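Local coordinates for protein ribonucleoside-diphosphate reductase (Pseudomonas aeruginosa, PDB 5IM3) that probably reduces ribonucleoside diphosphates to the deoxyribonucleotides needed for DNA synthesis, and binds the allosteric nucleotide dATP in an ATP cone, at residues 52-55 / 56-60; 105-108 / 109-113; 76-79 / 80-83; 822-825 / 826-830. One frame throughout, in Å; residues are numbered along the deposited sequence.

Interaction 1 (52-55 / 56-60); sequences AITK and AFLAV. With DTP (2'-deoxyadenosine 5'-triphosphate), chain D.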
loop_
_atom_site.group_PDB
_atom_site.type_symbol
_atom_site.label_atom_id
_atom_site.label_comp_id
_atom_site.label_asym_id
_atom_site.label_seq_id
_atom_site.Cartn_x
_atom_site.Cartn_y
_atom_site.Cartn_z
ATOM N N ALA A 52 -29.028 55.692 -9.928
ATOM C CA ALA A 52 -27.682 55.598 -10.484
ATOM C C ALA A 52 -27.599 54.504 -11.544
ATOM O O ALA A 52 -27.131 54.742 -12.663
ATOM C CB ALA A 52 -26.671 55.343 -9.366
ATOM N N ILE A 53 -28.054 53.296 -11.207
ATOM C CA ILE A 53 -27.989 52.185 -12.153
ATOM C C ILE A 53 -28.854 52.474 -13.375
ATOM O O ILE A 53 -28.483 52.142 -14.508
ATOM C CB ILE A 53 -28.407 50.872 -11.465
ATOM C CG1 ILE A 53 -27.506 50.592 -10.260
ATOM C CG2 ILE A 53 -28.351 49.705 -12.455
ATOM C CD1 ILE A 53 -27.894 49.357 -9.476
ATOM N N THR A 54 -30.022 53.085 -13.168
ATOM C CA THR A 54 -30.897 53.395 -14.293
ATOM C C THR A 54 -30.231 54.374 -15.254
ATOM O O THR A 54 -30.368 54.245 -16.476
ATOM C CB THR A 54 -32.226 53.960 -13.790
ATOM O OG1 THR A 54 -32.825 53.034 -12.876
ATOM C CG2 THR A 54 -33.182 54.204 -14.952
ATOM N N LYS A 55 -29.508 55.363 -14.720
ATOM C CA LYS A 55 -28.757 56.275 -15.577
ATOM C C LYS A 55 -27.819 55.509 -16.501
ATOM O O LYS A 55 -27.703 55.832 -17.689
ATOM C CB LYS A 55 -27.957 57.268 -14.733
ATOM C CG LYS A 55 -28.777 58.258 -13.914
ATOM C CD LYS A 55 -27.864 59.336 -13.328
ATOM C CE LYS A 55 -28.526 60.142 -12.215
ATOM N NZ LYS A 55 -27.630 60.313 -11.024
ATOM N N ALA A 56 -27.141 54.488 -15.971
ATOM C CA ALA A 56 -26.162 53.754 -16.767
ATOM C C ALA A 56 -26.829 52.913 -17.847
ATOM O O ALA A 56 -26.263 52.740 -18.932
ATOM C CB ALA A 56 -25.304 52.871 -15.860
ATOM N N PHE A 57 -28.021 52.377 -17.576
ATOM C CA PHE A 57 -28.740 51.648 -18.615
ATOM C C PHE A 57 -29.199 52.591 -19.719
ATOM O O PHE A 57 -29.057 52.282 -20.907
ATOM C CB PHE A 57 -29.931 50.904 -18.015
ATOM C CG PHE A 57 -29.588 49.540 -17.482
ATOM C CD1 PHE A 57 -29.593 48.435 -18.317
ATOM C CD2 PHE A 57 -29.269 49.363 -16.145
ATOM C CE1 PHE A 57 -29.281 47.181 -17.831
ATOM C CE2 PHE A 57 -28.954 48.110 -15.654
ATOM C CZ PHE A 57 -28.959 47.019 -16.496
ATOM N N LEU A 58 -29.741 53.752 -19.347
ATOM C CA LEU A 58 -30.203 54.713 -20.339
ATOM C C LEU A 58 -29.062 55.370 -21.098
ATOM O O LEU A 58 -29.313 56.003 -22.127
ATOM C CB LEU A 58 -31.062 55.784 -19.666
ATOM C CG LEU A 58 -32.492 55.351 -19.345
ATOM C CD1 LEU A 58 -33.158 56.360 -18.422
ATOM C CD2 LEU A 58 -33.305 55.173 -20.628
ATOM N N ALA A 59 -27.824 55.229 -20.628
ATOM C CA ALA A 59 -26.693 55.805 -21.344
ATOM C C ALA A 59 -26.267 54.918 -22.506
ATOM O O ALA A 59 -25.990 55.415 -23.602
ATOM C CB ALA A 59 -25.524 56.027 -20.385
ATOM N N VAL A 60 -26.219 53.604 -22.289
ATOM C CA VAL A 60 -25.790 52.701 -23.349
ATOM C C VAL A 60 -26.934 52.423 -24.316
ATOM O O VAL A 60 -26.704 52.262 -25.519
ATOM C CB VAL A 60 -25.230 51.403 -22.742
ATOM C CG1 VAL A 60 -24.194 51.732 -21.673
ATOM C CG2 VAL A 60 -26.341 50.549 -22.164
HETATM P PG DTP D . -20.160 63.322 -8.940
HETATM O O1G DTP D . -21.409 63.287 -8.207
HETATM O O2G DTP D . -20.221 64.125 -10.200
HETATM O O3G DTP D . -18.997 63.778 -8.112
HETATM P PB DTP D . -20.616 60.491 -9.413
HETATM O O1B DTP D . -21.374 60.319 -8.162
HETATM O O2B DTP D . -19.709 59.293 -9.646
HETATM O O3B DTP D . -19.778 61.844 -9.383
HETATM P PA DTP D . -23.094 61.271 -10.667
HETATM O O1A DTP D . -23.339 61.956 -11.953
HETATM O O2A DTP D . -23.322 62.207 -9.468
HETATM O O3A DTP D . -21.613 60.693 -10.634
HETATM O "O5'" DTP D . -23.951 59.973 -10.439
HETATM C "C5'" DTP D . -24.177 59.074 -11.535
HETATM C "C4'" DTP D . -23.742 57.666 -11.211
HETATM O "O4'" DTP D . -24.522 56.744 -12.001
HETATM C "C3'" DTP D . -22.266 57.361 -11.508
HETATM O "O3'" DTP D . -21.609 56.872 -10.339
HETATM C "C2'" DTP D . -22.305 56.273 -12.582
HETATM C "C1'" DTP D . -23.741 56.268 -13.077
HETATM N N9 DTP D . -23.995 57.095 -14.255
HETATM C C8 DTP D . -24.633 58.305 -14.337
HETATM N N7 DTP D . -24.650 58.820 -15.542
HETATM C C5 DTP D . -23.977 57.881 -16.310
HETATM C C6 DTP D . -23.651 57.832 -17.678
HETATM N N6 DTP D . -23.908 58.819 -18.539
HETATM N N1 DTP D . -23.001 56.739 -18.128
HETATM C C2 DTP D . -22.693 55.772 -17.260
HETATM N N3 DTP D . -22.929 55.716 -15.949
HETATM C C4 DTP D . -23.578 56.809 -15.531
#
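A52 and A56 meet through the backbone, A52 O taking a weak hydrogen bond from A56 N at 3.3 Å. The CB of A52 turns off the helix and comes within 3.7 Å of the sugar oxygen O4' of a dATP. Both alanines belong to helix 46-60 of an ATP cone, a small allosteric domain that here holds two dATP molecules.

One residue on, I53 O receives F57 N at 3.1 Å. With I53 CG1 beside the backbone N (chi1 -58°), CG2 is anti to it and runs forward beside the F57 side chain, touching the edge of its ring in plane, 3.6 Å from CE2. T54 repeats the pattern with a straighter bond, L58 N to T54 O at 3.0 Å and 169°. Its methyl CG2 lies alongside L58, while OG1 bonds back to T50 O.

K55 faces the nucleotide: its CB sits 3.5 Å from C8 of the base, and the chain bends only at its last torsion, bringing NZ near the 5' end of the sugar. Together with A56 CB and with A59 CB, which is 3.5 Å from N1 of the adenine, K55 CB covers one face of the base.

Behind this nucleotide-facing side, I53 and F57 pack against helices 69-88 and 98-111, and A56 and V60 rest on helix 115-138.

Interaction 2 (105-108 / 109-113); sequences VELA and LMRAG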
loop_
_atom_site.group_PDB
_atom_site.type_symbol
_atom_site.label_atom_id
_atom_site.label_comp_id
_atom_site.label_asym_id
_atom_site.label_seq_id
_atom_site.Cartn_x
_atom_site.Cartn_y
_atom_site.Cartn_z
ATOM N N VAL A 105 -22.194 48.328 -6.319
ATOM C CA VAL A 105 -23.050 48.497 -7.488
ATOM C C VAL A 105 -22.376 47.908 -8.721
ATOM O O VAL A 105 -22.996 47.164 -9.490
ATOM C CB VAL A 105 -23.401 49.983 -7.689
ATOM C CG1 VAL A 105 -23.996 50.222 -9.078
ATOM C CG2 VAL A 105 -24.375 50.446 -6.611
ATOM N N GLU A 106 -21.099 48.239 -8.930
ATOM C CA GLU A 106 -20.359 47.648 -10.040
ATOM C C GLU A 106 -20.340 46.131 -9.928
ATOM O O GLU A 106 -20.479 45.425 -10.933
ATOM C CB GLU A 106 -18.930 48.189 -10.081
ATOM C CG GLU A 106 -18.815 49.659 -10.467
ATOM C CD GLU A 106 -17.373 50.150 -10.493
ATOM O OE1 GLU A 106 -16.461 49.363 -10.151
ATOM O OE2 GLU A 106 -17.150 51.328 -10.858
ATOM N N LEU A 107 -20.175 45.612 -8.710
ATOM C CA LEU A 107 -20.130 44.167 -8.520
ATOM C C LEU A 107 -21.427 43.516 -8.985
ATOM O O LEU A 107 -21.407 42.512 -9.704
ATOM C CB LEU A 107 -19.853 43.846 -7.050
ATOM C CG LEU A 107 -19.811 42.360 -6.672
ATOM C CD1 LEU A 107 -18.720 41.627 -7.445
ATOM C CD2 LEU A 107 -19.610 42.190 -5.173
ATOM N N ALA A 108 -22.570 44.084 -8.590
ATOM C CA ALA A 108 -23.856 43.500 -8.959
ATOM C C ALA A 108 -24.056 43.524 -10.470
ATOM O O ALA A 108 -24.480 42.527 -11.067
ATOM C CB ALA A 108 -24.989 44.244 -8.252
ATOM N N LEU A 109 -23.764 44.661 -11.107
ATOM C CA LEU A 109 -23.851 44.737 -12.563
ATOM C C LEU A 109 -22.944 43.704 -13.220
ATOM O O LEU A 109 -23.333 43.056 -14.200
ATOM C CB LEU A 109 -23.481 46.142 -13.040
ATOM C CG LEU A 109 -24.551 47.227 -12.896
ATOM C CD1 LEU A 109 -23.924 48.615 -12.985
ATOM C CD2 LEU A 109 -25.629 47.053 -13.958
ATOM N N MET A 110 -21.733 43.529 -12.686
ATOM C CA MET A 110 -20.758 42.647 -13.315
ATOM C C MET A 110 -21.140 41.180 -13.159
ATOM O O MET A 110 -21.043 40.406 -14.117
ATOM C CB MET A 110 -19.374 42.903 -12.728
ATOM C CG MET A 110 -18.765 44.226 -13.147
ATOM S SD MET A 110 -17.168 44.490 -12.366
ATOM C CE MET A 110 -16.738 46.114 -12.991
ATOM N N ARG A 111 -21.558 40.767 -11.957
ATOM C CA ARG A 111 -21.930 39.371 -11.760
ATOM C C ARG A 111 -23.155 38.990 -12.576
ATOM O O ARG A 111 -23.335 37.808 -12.884
ATOM C CB ARG A 111 -22.183 39.083 -10.277
ATOM C CG ARG A 111 -20.943 39.187 -9.403
ATOM C CD ARG A 111 -21.163 38.551 -8.040
ATOM N NE ARG A 111 -20.858 37.119 -8.051
ATOM C CZ ARG A 111 -19.741 36.575 -7.572
ATOM N NH1 ARG A 111 -18.796 37.328 -7.021
ATOM N NH2 ARG A 111 -19.567 35.260 -7.635
ATOM N N ALA A 112 -23.995 39.961 -12.930
ATOM C CA ALA A 112 -25.140 39.734 -13.800
ATOM C C ALA A 112 -24.763 39.689 -15.275
ATOM O O ALA A 112 -25.656 39.581 -16.122
ATOM C CB ALA A 112 -26.191 40.823 -13.577
ATOM N N GLY A 113 -23.477 39.770 -15.604
ATOM C CA GLY A 113 -23.057 39.729 -16.990
ATOM C C GLY A 113 -23.410 40.951 -17.806
ATOM O O GLY A 113 -23.428 40.874 -19.036
#
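L107 and R111 lie side by side near the end of helix 98-111, a helix of the ATP cone that terminates in a Schellman motif at G113. L107 CD1 rests 3.8 Å from R111 CG, so the contact uses the aliphatic part of the arginine, with CD1 at the edge of the guanidinium, near its plane.

The backbone satisfies itself in regular order. L109 N bonds to V105 O at 3.1 Å and 177°, and R111 N to L107 O at 2.9 Å, both almost straight. M110 N reaches E106 O, and A112 N reaches A108 O at 3.2 Å. The helix then ends with a bond of shorter span, G113, with positive phi, giving its N to M110 O.

Among the side chains, the buried charge is that of E106, and both of its carboxylate oxygens have partners. OE2 forms a salt bridge with R125 of the same chain; OE1 is shared by R119 and Q115 of the second subunit. Such double engagement would be expected to favour the ionised carboxylate and ties the helix to the second subunit, whose M110 packs on M110 here.

M110 folds against its own helix: with CG beside the backbone N (chi1 -71°), its CE touches E106 CB only lightly, at 4.2 Å, whereas its CG is tight against E106 O, 3.0 Å away.

Interaction 3 (76-79 / 80-83); sequences RRLT and EQVT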
loop_
_atom_site.group_PDB
_atom_site.type_symbol
_atom_site.label_atom_id
_atom_site.label_comp_id
_atom_site.label_asym_id
_atom_site.label_seq_id
_atom_site.Cartn_x
_atom_site.Cartn_y
_atom_site.Cartn_z
ATOM N N ARG A 76 -34.082 47.065 -9.921
ATOM C CA ARG A 76 -34.556 46.792 -8.569
ATOM C C ARG A 76 -34.037 45.458 -8.053
ATOM O O ARG A 76 -33.914 45.270 -6.837
ATOM C CB ARG A 76 -36.084 46.820 -8.533
ATOM C CG ARG A 76 -36.676 48.191 -8.809
ATOM C CD ARG A 76 -38.197 48.142 -8.847
ATOM N NE ARG A 76 -38.775 47.711 -7.573
ATOM C CZ ARG A 76 -40.077 47.532 -7.357
ATOM N NH1 ARG A 76 -40.955 47.740 -8.325
ATOM N NH2 ARG A 76 -40.508 47.139 -6.168
ATOM N N ARG A 77 -33.735 44.520 -8.952
ATOM C CA ARG A 77 -33.097 43.280 -8.528
ATOM C C ARG A 77 -31.652 43.527 -8.117
ATOM O O ARG A 77 -31.198 43.027 -7.081
ATOM C CB ARG A 77 -33.170 42.244 -9.650
ATOM C CG ARG A 77 -32.568 40.893 -9.289
ATOM C CD ARG A 77 -32.634 39.919 -10.456
ATOM N NE ARG A 77 -31.912 40.414 -11.625
ATOM C CZ ARG A 77 -30.590 40.362 -11.770
ATOM N NH1 ARG A 77 -29.829 39.841 -10.816
ATOM N NH2 ARG A 77 -30.025 40.841 -12.870
ATOM N N LEU A 78 -30.916 44.303 -8.914
ATOM C CA LEU A 78 -29.543 44.645 -8.559
ATOM C C LEU A 78 -29.501 45.495 -7.295
ATOM O O LEU A 78 -28.645 45.286 -6.427
ATOM C CB LEU A 78 -28.872 45.378 -9.720
ATOM C CG LEU A 78 -28.786 44.624 -11.048
ATOM C CD1 LEU A 78 -28.250 45.543 -12.129
ATOM C CD2 LEU A 78 -27.916 43.387 -10.919
ATOM N N THR A 79 -30.419 46.459 -7.174
ATOM C CA THR A 79 -30.464 47.293 -5.980
ATOM C C THR A 79 -30.751 46.467 -4.735
ATOM O O THR A 79 -30.233 46.771 -3.655
ATOM C CB THR A 79 -31.523 48.387 -6.141
ATOM O OG1 THR A 79 -31.199 49.205 -7.274
ATOM C CG2 THR A 79 -31.596 49.266 -4.897
ATOM N N GLU A 80 -31.569 45.420 -4.864
ATOM C CA GLU A 80 -31.931 44.612 -3.707
ATOM C C GLU A 80 -30.736 43.825 -3.185
ATOM O O GLU A 80 -30.458 43.827 -1.980
ATOM C CB GLU A 80 -33.084 43.674 -4.070
ATOM C CG GLU A 80 -33.356 42.579 -3.046
ATOM C CD GLU A 80 -33.651 43.126 -1.662
ATOM O OE1 GLU A 80 -33.970 44.329 -1.548
ATOM O OE2 GLU A 80 -33.561 42.350 -0.687
ATOM N N GLN A 81 -30.014 43.140 -4.074
ATOM C CA GLN A 81 -28.875 42.346 -3.628
ATOM C C GLN A 81 -27.715 43.218 -3.167
ATOM O O GLN A 81 -26.836 42.726 -2.451
ATOM C CB GLN A 81 -28.421 41.392 -4.737
ATOM C CG GLN A 81 -28.014 42.057 -6.038
ATOM C CD GLN A 81 -27.841 41.053 -7.166
ATOM O OE1 GLN A 81 -28.554 40.050 -7.235
ATOM N NE2 GLN A 81 -26.891 41.316 -8.054
ATOM N N VAL A 82 -27.694 44.496 -3.546
ATOM C CA VAL A 82 -26.730 45.426 -2.965
ATOM C C VAL A 82 -27.149 45.804 -1.552
ATOM O O VAL A 82 -26.382 45.643 -0.594
ATOM C CB VAL A 82 -26.576 46.671 -3.860
ATOM C CG1 VAL A 82 -25.841 47.795 -3.115
ATOM C CG2 VAL A 82 -25.837 46.311 -5.141
ATOM N N THR A 83 -28.373 46.317 -1.400
ATOM C CA THR A 83 -28.868 46.663 -0.074
ATOM C C THR A 83 -28.835 45.461 0.859
ATOM O O THR A 83 -28.583 45.613 2.060
ATOM C CB THR A 83 -30.291 47.222 -0.176
ATOM O OG1 THR A 83 -30.284 48.406 -0.984
ATOM C CG2 THR A 83 -30.848 47.560 1.203
#
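T79 and T83 stand one turn apart on the buried side of helix 69-88, part of the helical bundle of the ATP cone. T83 N bonds to T79 O at 3.0 Å and 175°, the straightest bond of this turn. The threonine hydroxyls are both engaged: T79 OG1 bonds back to V75 O within its own helix and across to T50 OG1, and T83 OG1 bonds to D46 OD1 and Y44 OH. Both thus link helix 69-88 to residues in or next to helix 46-60.

The same side is closely filled by V82, whose CG2 lies 3.3 Å from L78 O even as V82 N bonds to that oxygen at 3.1 Å. L78 and V82 both press on A108 of helix 98-111, and T79 and V82 on I49 of helix 46-60.

Toward solvent the side chains are looser, although the backbone bond from Q81 N to R77 O, at 3.2 Å, is sound and nearly straight. E80 N divides itself between R76 O at 3.1 Å and R77 O, where the bond is weak. The end of the E80 side chain leads away from the preceding turn, and R76 adds little to the contact. R77 does turn back, its chain bent at chi3, but the guanidinium and the Q81 amide stand 80° apart and NH1 stays 3.8 Å from OE1.

Q81 joins the two sides. Its CG takes the crowded position between the backbone N and the carbonyl carbon (chi1 59°), 3.3 Å from L78 O, and the chain then runs on extended until NE2 lies 3.7 Å from L78 CD2.

Interaction 4 (822-825 / 826-830); sequences VMVN and DLKYY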
loop_
_atom_site.group_PDB
_atom_site.type_symbol
_atom_site.label_atom_id
_atom_site.label_comp_id
_atom_site.label_asym_id
_atom_site.label_seq_id
_atom_site.Cartn_x
_atom_site.Cartn_y
_atom_site.Cartn_z
ATOM N N VAL A 822 4.636 39.993 -14.987
ATOM C CA VAL A 822 3.997 38.686 -15.133
ATOM C C VAL A 822 5.045 37.579 -15.118
ATOM O O VAL A 822 4.825 36.509 -14.540
ATOM C CB VAL A 822 3.131 38.634 -16.407
ATOM C CG1 VAL A 822 2.017 39.672 -16.342
ATOM C CG2 VAL A 822 3.976 38.837 -17.649
ATOM N N MET A 823 6.202 37.817 -15.743
ATOM C CA MET A 823 7.277 36.831 -15.705
ATOM C C MET A 823 7.724 36.570 -14.274
ATOM O O MET A 823 7.978 35.422 -13.894
ATOM C CB MET A 823 8.454 37.307 -16.557
ATOM C CG MET A 823 9.660 36.375 -16.542
ATOM S SD MET A 823 9.303 34.722 -17.176
ATOM C CE MET A 823 8.889 35.086 -18.883
ATOM N N VAL A 824 7.826 37.626 -13.463
ATOM C CA VAL A 824 8.199 37.455 -12.061
ATOM C C VAL A 824 7.152 36.625 -11.331
ATOM O O VAL A 824 7.484 35.742 -10.534
ATOM C CB VAL A 824 8.396 38.829 -11.393
ATOM C CG1 VAL A 824 8.608 38.679 -9.888
ATOM C CG2 VAL A 824 9.569 39.559 -12.030
ATOM N N ASN A 825 5.870 36.906 -11.581
ATOM C CA ASN A 825 4.806 36.156 -10.925
ATOM C C ASN A 825 4.791 34.699 -11.365
ATOM O O ASN A 825 4.393 33.823 -10.589
ATOM C CB ASN A 825 3.454 36.810 -11.211
ATOM C CG ASN A 825 2.320 36.158 -10.450
ATOM O OD1 ASN A 825 2.135 36.405 -9.259
ATOM N ND2 ASN A 825 1.543 35.327 -11.140
ATOM N N ASP A 826 5.220 34.417 -12.599
ATOM C CA ASP A 826 5.283 33.035 -13.059
ATOM C C ASP A 826 6.454 32.297 -12.422
ATOM O O ASP A 826 6.333 31.118 -12.072
ATOM C CB ASP A 826 5.390 32.987 -14.585
ATOM C CG ASP A 826 4.060 33.235 -15.274
ATOM O OD1 ASP A 826 3.006 33.037 -14.632
ATOM O OD2 ASP A 826 4.066 33.625 -16.463
ATOM N N LEU A 827 7.593 32.974 -12.260
ATOM C CA LEU A 827 8.759 32.326 -11.666
ATOM C C LEU A 827 8.494 31.918 -10.222
ATOM O O LEU A 827 8.853 30.809 -9.809
ATOM C CB LEU A 827 9.975 33.252 -11.751
ATOM C CG LEU A 827 10.580 33.398 -13.148
ATOM C CD1 LEU A 827 11.616 34.508 -13.164
ATOM C CD2 LEU A 827 11.202 32.086 -13.608
ATOM N N LYS A 828 7.868 32.798 -9.438
ATOM C CA LYS A 828 7.492 32.433 -8.074
ATOM C C LYS A 828 6.565 31.224 -8.070
ATOM O O LYS A 828 6.768 30.272 -7.307
ATOM C CB LYS A 828 6.822 33.617 -7.377
ATOM C CG LYS A 828 7.710 34.830 -7.214
ATOM C CD LYS A 828 6.988 35.912 -6.439
ATOM C CE LYS A 828 7.801 37.186 -6.366
ATOM N NZ LYS A 828 7.037 38.277 -5.704
ATOM N N TYR A 829 5.534 31.248 -8.920
ATOM C CA TYR A 829 4.594 30.134 -8.973
ATOM C C TYR A 829 5.309 28.824 -9.270
ATOM O O TYR A 829 4.951 27.775 -8.721
ATOM C CB TYR A 829 3.518 30.406 -10.024
ATOM C CG TYR A 829 2.483 29.308 -10.137
ATOM C CD1 TYR A 829 1.404 29.252 -9.266
ATOM C CD2 TYR A 829 2.583 28.329 -11.117
ATOM C CE1 TYR A 829 0.453 28.252 -9.366
ATOM C CE2 TYR A 829 1.638 27.325 -11.226
ATOM C CZ TYR A 829 0.576 27.290 -10.348
ATOM O OH TYR A 829 -0.369 26.291 -10.451
ATOM N N TYR A 830 6.327 28.863 -10.129
ATOM C CA TYR A 830 7.068 27.673 -10.517
ATOM C C TYR A 830 8.363 27.504 -9.725
ATOM O O TYR A 830 9.225 26.710 -10.119
ATOM C CB TYR A 830 7.358 27.707 -12.017
ATOM C CG TYR A 830 6.128 27.500 -12.872
ATOM C CD1 TYR A 830 5.527 26.251 -12.966
ATOM C CD2 TYR A 830 5.566 28.552 -13.588
ATOM C CE1 TYR A 830 4.401 26.054 -13.743
ATOM C CE2 TYR A 830 4.439 28.361 -14.370
ATOM C CZ TYR A 830 3.862 27.108 -14.443
ATOM O OH TYR A 830 2.741 26.904 -15.214
#
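V824 and K828 point the same way from successive turns of helix 821-829, in the part of the chain that belongs to the reductase barrel family. The lysine stays extended from CG outward and lays its CE 3.9 Å from V824 CG1; beyond this apolar stem, NZ forms a salt bridge with E214. M823 and L827 touch more lightly, CG to CD1 at 4.3 Å.

D826 takes another course. With CG beside the backbone N (chi1 -78°), its carboxylate folds back along the helix until OD2 is 3.5 Å from V822 O, while its backbone N bonds to that same V822 O at 2.9 Å. N825 is turned away from the following turn and only its CB comes close to D826 N; the buried ND2 has no partner in the model. N825 O receives Y829 N at 3.3 Å.

At the helix end, where Y830 is the first residue to leave helical angles, the tyrosine rings meet edge to face: Y829 CD2 sits 3.6 Å above the plane of the Y830 ring, over its centre. H72 of the second subunit meets both, stacking on Y829 and standing nearly perpendicular to Y830.

Beneath the helix, L827 and K828 rest on L792 of strand 792-795, and M823 on the loop residue I837. V822 and N825 pack on T54 and L58 of the second subunit, both on its helix 46-60, while D826, Y829 and Y830 meet H72 on its helix 69-88, so the helix lies against these two helices of that neighbour's ATP cone.

From the N terminus the order is interaction 1, interaction 3, interaction 2 and, far along the chain, interaction 4. Each spans adjoining turns of a single helix, so none closes a long loop, and the four run in series without nesting or crossing. The first three nevertheless form one core in the ATP cone: I53 reaches L78 and T79 as well as V105, while L78 meets L109 and Q81 meets A108. Interaction 4 lies about 40 Å from interaction 1, centre to centre, within the same chain. Across the subunit boundary, however, V822 and N825 touch T54 and L58 of the second subunit, in its copy of interaction 1.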